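Local structure of cell wall binding protein cwp8 (Peptoclostridium difficile, 5J6Q) at residues R305-E319 and L331-K343. The protein is a cell wall protein, associated with the S-layer, that probably anchors to the bacterial cell wall through its CWB2 domains. Numbering follows the deposited sequence.
Sequences RFKDGEAEAIILVGE and LASQKNAPILLSK
Parallel pairing of strand 313-318 with strand 339-342, the latter at one edge of a four-stranded sheet, underlies this buried contact. The register is set by I315 opposite I339 and L316 opposite L340, with five backbone hydrogen bonds from I315 N to P338 O through E319 N to S342 O; the straightest, L340 N to I315 O, measures 2.9 Å with 174° at the hydrogen. On the face carrying I315 and V317, I315 CG1 stands anti to its carbonyl carbon (chi1 -46°), and the side chain reaches helix 329-334, CG1 against A332 and CD1 on L331 CG at 3.6 Å. V317 CG1 lies alongside L341 CD2, 3.6 Å away. Before the strands pair, R305 reaches across to segment 331-343, where A337 O lies at the edge of its guanidinium: NH2 donates to A337 O (3.0 Å) from above the carbonyl plane, while a water joins NH2 to I339 N. F306 CZ lies 3.5 Å above one guanidinium face, toward its rim; the F306 ring is sandwiched between R305 CB and A311 CB, and the F306 and P338 side chains cross at about a right angle, CE1 against CD. Next to A311 and A337, N336 ND2 donates to E312 OE2 at 3.1 Å from above the carboxylate plane, beside the backbone bond from E312 N to N336 O. Adjacent parallel strands joined through helices 322-327 and 329-334 make a beta-alpha-beta crossover, consistent with the toprim-like fold of a CWB2 domain.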
loop_
_atom_site.group_PDB
_atom_site.type_symbol
_atom_site.label_atom_id
_atom_site.label_comp_id
_atom_site.label_asym_id
_atom_site.label_seq_id
_atom_site.Cartn_x
_atom_site.Cartn_y
_atom_site.Cartn_z
ATOM N N ARG A 305 3.112 -15.550 -15.725
ATOM C CA ARG A 305 3.794 -16.425 -16.654
ATOM C C ARG A 305 3.841 -15.887 -18.093
ATOM O O ARG A 305 4.843 -16.123 -18.769
ATOM C CB ARG A 305 3.096 -17.806 -16.680
ATOM C CG ARG A 305 3.183 -18.453 -15.294
ATOM C CD ARG A 305 2.611 -19.851 -15.264
ATOM N NE ARG A 305 3.236 -20.709 -16.269
ATOM C CZ ARG A 305 2.582 -21.637 -16.932
ATOM N NH1 ARG A 305 3.220 -22.373 -17.847
ATOM N NH2 ARG A 305 1.300 -21.868 -16.683
ATOM N N PHE A 306 2.791 -15.198 -18.578
ATOM C CA PHE A 306 2.840 -14.791 -19.987
ATOM C C PHE A 306 2.463 -13.356 -20.327
ATOM O O PHE A 306 1.460 -12.822 -19.860
ATOM C CB PHE A 306 1.909 -15.654 -20.849
ATOM C CG PHE A 306 1.991 -17.151 -20.604
ATOM C CD1 PHE A 306 1.140 -17.766 -19.703
ATOM C CD2 PHE A 306 2.927 -17.922 -21.259
ATOM C CE1 PHE A 306 1.232 -19.114 -19.454
ATOM C CE2 PHE A 306 3.012 -19.268 -21.013
ATOM C CZ PHE A 306 2.158 -19.867 -20.099
ATOM N N LYS A 307 3.301 -12.760 -21.176
ATOM C CA LYS A 307 3.052 -11.456 -21.749
ATOM C C LYS A 307 1.931 -11.696 -22.778
ATOM O O LYS A 307 1.691 -12.837 -23.140
ATOM C CB LYS A 307 4.312 -10.909 -22.428
ATOM C CG LYS A 307 5.382 -10.501 -21.445
ATOM C CD LYS A 307 6.644 -10.015 -22.212
ATOM C CE LYS A 307 7.844 -9.763 -21.309
ATOM N NZ LYS A 307 8.791 -10.921 -21.291
ATOM N N ASP A 308 1.214 -10.657 -23.217
ATOM C CA ASP A 308 0.099 -10.840 -24.199
ATOM C C ASP A 308 0.490 -11.681 -25.355
ATOM O O ASP A 308 1.582 -11.501 -25.872
ATOM C CB ASP A 308 -0.436 -9.486 -24.777
ATOM C CG ASP A 308 -0.910 -8.592 -23.670
ATOM O OD1 ASP A 308 -1.317 -9.128 -22.612
ATOM O OD2 ASP A 308 -0.856 -7.354 -23.839
ATOM N N GLY A 309 -0.385 -12.626 -25.736
ATOM C CA GLY A 309 -0.122 -13.501 -26.866
ATOM C C GLY A 309 1.080 -14.425 -26.822
ATOM O O GLY A 309 1.441 -15.051 -27.825
ATOM N N GLU A 310 1.699 -14.564 -25.672
ATOM C CA GLU A 310 2.903 -15.395 -25.569
ATOM C C GLU A 310 2.599 -16.862 -25.186
ATOM O O GLU A 310 3.495 -17.691 -25.213
ATOM C CB GLU A 310 3.818 -14.697 -24.561
ATOM C CG GLU A 310 5.205 -15.279 -24.404
ATOM C CD GLU A 310 6.024 -14.383 -23.513
ATOM O OE1 GLU A 310 6.745 -13.497 -24.062
ATOM O OE2 GLU A 310 5.909 -14.541 -22.260
ATOM N N ALA A 311 1.338 -17.223 -24.836
ATOM C CA ALA A 311 1.086 -18.639 -24.525
ATOM C C ALA A 311 0.866 -19.470 -25.839
ATOM O O ALA A 311 0.145 -19.024 -26.758
ATOM C CB ALA A 311 -0.160 -18.787 -23.621
ATOM N N GLU A 312 1.392 -20.709 -25.857
ATOM C CA GLU A 312 1.253 -21.529 -27.007
ATOM C C GLU A 312 0.056 -22.376 -26.910
ATOM O O GLU A 312 -0.374 -22.971 -27.908
ATOM C CB GLU A 312 2.539 -22.328 -27.186
ATOM C CG GLU A 312 3.661 -21.343 -27.513
ATOM C CD GLU A 312 5.035 -21.903 -27.304
ATOM O OE1 GLU A 312 6.002 -21.113 -27.366
ATOM O OE2 GLU A 312 5.155 -23.124 -27.082
ATOM N N ALA A 313 -0.552 -22.401 -25.731
ATOM C CA ALA A 313 -1.720 -23.253 -25.536
ATOM C C ALA A 313 -2.453 -22.902 -24.254
ATOM O O ALA A 313 -2.039 -21.990 -23.527
ATOM C CB ALA A 313 -1.284 -24.718 -25.479
ATOM N N ILE A 314 -3.580 -23.603 -24.000
ATOM C CA ILE A 314 -4.395 -23.405 -22.794
ATOM C C ILE A 314 -4.595 -24.848 -22.191
ATOM O O ILE A 314 -4.806 -25.792 -22.964
ATOM C CB ILE A 314 -5.807 -22.777 -23.066
ATOM C CG1 ILE A 314 -5.703 -21.446 -23.854
ATOM C CG2 ILE A 314 -6.591 -22.589 -21.692
ATOM C CD1 ILE A 314 -5.255 -20.257 -23.033
ATOM N N ILE A 315 -4.402 -25.005 -20.855
ATOM C CA ILE A 315 -4.740 -26.210 -20.180
ATOM C C ILE A 315 -5.934 -25.751 -19.386
ATOM O O ILE A 315 -5.819 -24.793 -18.606
ATOM C CB ILE A 315 -3.684 -26.818 -19.245
ATOM C CG1 ILE A 315 -2.286 -26.850 -19.886
ATOM C CG2 ILE A 315 -4.130 -28.259 -18.916
ATOM C CD1 ILE A 315 -2.178 -27.978 -20.950
ATOM N N LEU A 316 -7.065 -26.418 -19.536
ATOM C CA LEU A 316 -8.298 -26.051 -18.832
ATOM C C LEU A 316 -8.761 -27.248 -17.943
ATOM O O LEU A 316 -8.945 -28.346 -18.452
ATOM C CB LEU A 316 -9.321 -25.719 -19.891
ATOM C CG LEU A 316 -10.530 -24.952 -19.435
ATOM C CD1 LEU A 316 -10.142 -23.714 -18.671
ATOM C CD2 LEU A 316 -11.310 -24.544 -20.732
ATOM N N VAL A 317 -8.882 -27.060 -16.592
ATOM C CA VAL A 317 -9.270 -28.214 -15.764
ATOM C C VAL A 317 -10.547 -27.844 -15.036
ATOM O O VAL A 317 -10.948 -26.680 -15.110
ATOM C CB VAL A 317 -8.030 -28.566 -14.840
ATOM C CG1 VAL A 317 -7.793 -27.487 -13.805
ATOM C CG2 VAL A 317 -8.218 -29.896 -14.131
ATOM N N GLY A 318 -11.254 -28.788 -14.377
ATOM C CA GLY A 318 -12.439 -28.402 -13.611
ATOM C C GLY A 318 -11.970 -27.653 -12.347
ATOM O O GLY A 318 -10.889 -27.962 -11.804
ATOM N N GLU A 319 -12.752 -26.675 -11.897
ATOM C CA GLU A 319 -12.417 -25.850 -10.748
ATOM C C GLU A 319 -12.060 -26.586 -9.479
ATOM O O GLU A 319 -11.387 -26.033 -8.648
ATOM C CB GLU A 319 -13.598 -24.931 -10.421
ATOM C CG GLU A 319 -14.886 -25.745 -10.192
ATOM C CD GLU A 319 -16.090 -24.849 -9.879
ATOM O OE1 GLU A 319 -17.244 -25.265 -10.149
ATOM O OE2 GLU A 319 -15.870 -23.730 -9.354
ATOM N N LEU A 331 2.575 -30.780 -18.115
ATOM C CA LEU A 331 1.901 -30.559 -19.354
ATOM C C LEU A 331 1.802 -29.063 -19.626
ATOM O O LEU A 331 2.169 -28.646 -20.748
ATOM C CB LEU A 331 0.468 -31.176 -19.389
ATOM C CG LEU A 331 -0.178 -30.922 -20.753
ATOM C CD1 LEU A 331 0.845 -31.385 -21.859
ATOM C CD2 LEU A 331 -1.443 -31.596 -20.923
ATOM N N ALA A 332 1.309 -28.244 -18.605
ATOM C CA ALA A 332 1.277 -26.793 -18.789
ATOM C C ALA A 332 2.705 -26.266 -18.986
ATOM O O ALA A 332 2.891 -25.293 -19.721
ATOM C CB ALA A 332 0.653 -26.074 -17.595
ATOM N N SER A 333 3.688 -26.858 -18.346
ATOM C CA SER A 333 5.046 -26.329 -18.503
ATOM C C SER A 333 5.576 -26.673 -19.881
ATOM O O SER A 333 6.286 -25.866 -20.491
ATOM C CB SER A 333 5.990 -26.945 -17.470
ATOM O OG SER A 333 6.044 -26.201 -16.261
ATOM N N GLN A 334 5.237 -27.887 -20.371
ATOM C CA GLN A 334 5.769 -28.347 -21.664
ATOM C C GLN A 334 5.177 -27.641 -22.843
ATOM O O GLN A 334 5.945 -27.224 -23.711
ATOM C CB GLN A 334 5.571 -29.851 -21.866
ATOM C CG GLN A 334 6.628 -30.397 -22.802
ATOM C CD GLN A 334 6.885 -31.853 -22.566
ATOM O OE1 GLN A 334 6.161 -32.700 -23.069
ATOM N NE2 GLN A 334 7.859 -32.162 -21.735
ATOM N N LYS A 335 3.837 -27.515 -22.870
ATOM C CA LYS A 335 3.089 -26.846 -23.928
ATOM C C LYS A 335 3.025 -25.333 -23.678
ATOM O O LYS A 335 2.277 -24.634 -24.367
ATOM C CB LYS A 335 1.665 -27.423 -24.025
ATOM C CG LYS A 335 1.628 -28.962 -24.291
ATOM C CD LYS A 335 2.765 -29.496 -25.264
ATOM C CE LYS A 335 2.942 -31.020 -25.101
ATOM N NZ LYS A 335 4.179 -31.601 -25.762
ATOM N N ASN A 336 3.818 -24.825 -22.695
ATOM C CA ASN A 336 3.863 -23.383 -22.369
ATOM C C ASN A 336 2.462 -22.774 -22.335
ATOM O O ASN A 336 2.160 -21.831 -23.051
ATOM C CB ASN A 336 4.739 -22.680 -23.400
ATOM C CG ASN A 336 6.123 -23.263 -23.367
ATOM O OD1 ASN A 336 6.814 -23.139 -22.350
ATOM N ND2 ASN A 336 6.598 -23.924 -24.424
ATOM N N ALA A 337 1.608 -23.346 -21.513
ATOM C CA ALA A 337 0.193 -22.978 -21.412
ATOM C C ALA A 337 -0.157 -22.706 -19.976
ATOM O O ALA A 337 0.462 -23.332 -19.113
ATOM C CB ALA A 337 -0.671 -24.143 -21.891
ATOM N N PRO A 338 -1.106 -21.814 -19.661
ATOM C CA PRO A 338 -1.502 -21.539 -18.226
ATOM C C PRO A 338 -2.468 -22.596 -17.775
ATOM O O PRO A 338 -3.158 -23.149 -18.658
ATOM C CB PRO A 338 -2.259 -20.233 -18.291
ATOM C CG PRO A 338 -2.888 -20.285 -19.818
ATOM C CD PRO A 338 -1.748 -20.887 -20.617
ATOM N N ILE A 339 -2.631 -22.797 -16.430
ATOM C CA ILE A 339 -3.592 -23.750 -16.054
ATOM C C ILE A 339 -4.726 -22.878 -15.644
ATOM O O ILE A 339 -4.641 -22.098 -14.710
ATOM C CB ILE A 339 -3.155 -24.804 -15.029
ATOM C CG1 ILE A 339 -2.132 -25.791 -15.616
ATOM C CG2 ILE A 339 -4.408 -25.544 -14.614
ATOM C CD1 ILE A 339 -1.205 -26.612 -14.523
ATOM N N LEU A 340 -5.806 -22.931 -16.393
ATOM C CA LEU A 340 -6.897 -22.022 -16.076
ATOM C C LEU A 340 -8.029 -22.947 -15.633
ATOM O O LEU A 340 -7.898 -24.138 -15.783
ATOM C CB LEU A 340 -7.315 -21.105 -17.264
ATOM C CG LEU A 340 -6.243 -20.030 -17.609
ATOM C CD1 LEU A 340 -6.553 -19.375 -19.015
ATOM C CD2 LEU A 340 -6.228 -18.903 -16.553
ATOM N N LEU A 341 -9.111 -22.420 -15.127
ATOM C CA LEU A 341 -10.130 -23.255 -14.537
ATOM C C LEU A 341 -11.505 -22.972 -15.121
ATOM O O LEU A 341 -11.821 -21.806 -15.363
ATOM C CB LEU A 341 -10.182 -22.910 -13.017
ATOM C CG LEU A 341 -8.831 -22.972 -12.231
ATOM C CD1 LEU A 341 -8.985 -22.351 -10.810
ATOM C CD2 LEU A 341 -8.364 -24.354 -12.103
ATOM N N SER A 342 -12.360 -24.027 -15.233
ATOM C CA SER A 342 -13.702 -23.835 -15.731
ATOM C C SER A 342 -14.740 -24.410 -14.784
ATOM O O SER A 342 -14.442 -25.329 -14.022
ATOM C CB SER A 342 -13.876 -24.557 -17.068
ATOM O OG SER A 342 -15.020 -24.075 -17.749
ATOM N N LYS A 343 -15.943 -23.841 -14.808
ATOM C CA LYS A 343 -16.991 -24.503 -14.070
ATOM C C LYS A 343 -17.358 -25.696 -15.017
ATOM O O LYS A 343 -16.956 -25.717 -16.185
ATOM C CB LYS A 343 -18.155 -23.539 -13.854
ATOM C CG LYS A 343 -18.208 -22.968 -12.436
ATOM C CD LYS A 343 -18.091 -21.459 -12.426
ATOM C CE LYS A 343 -18.371 -20.899 -11.035
ATOM N NZ LYS A 343 -18.816 -19.485 -11.122
HETATM O O HOH W 1 -0.731 -21.626 -14.585
#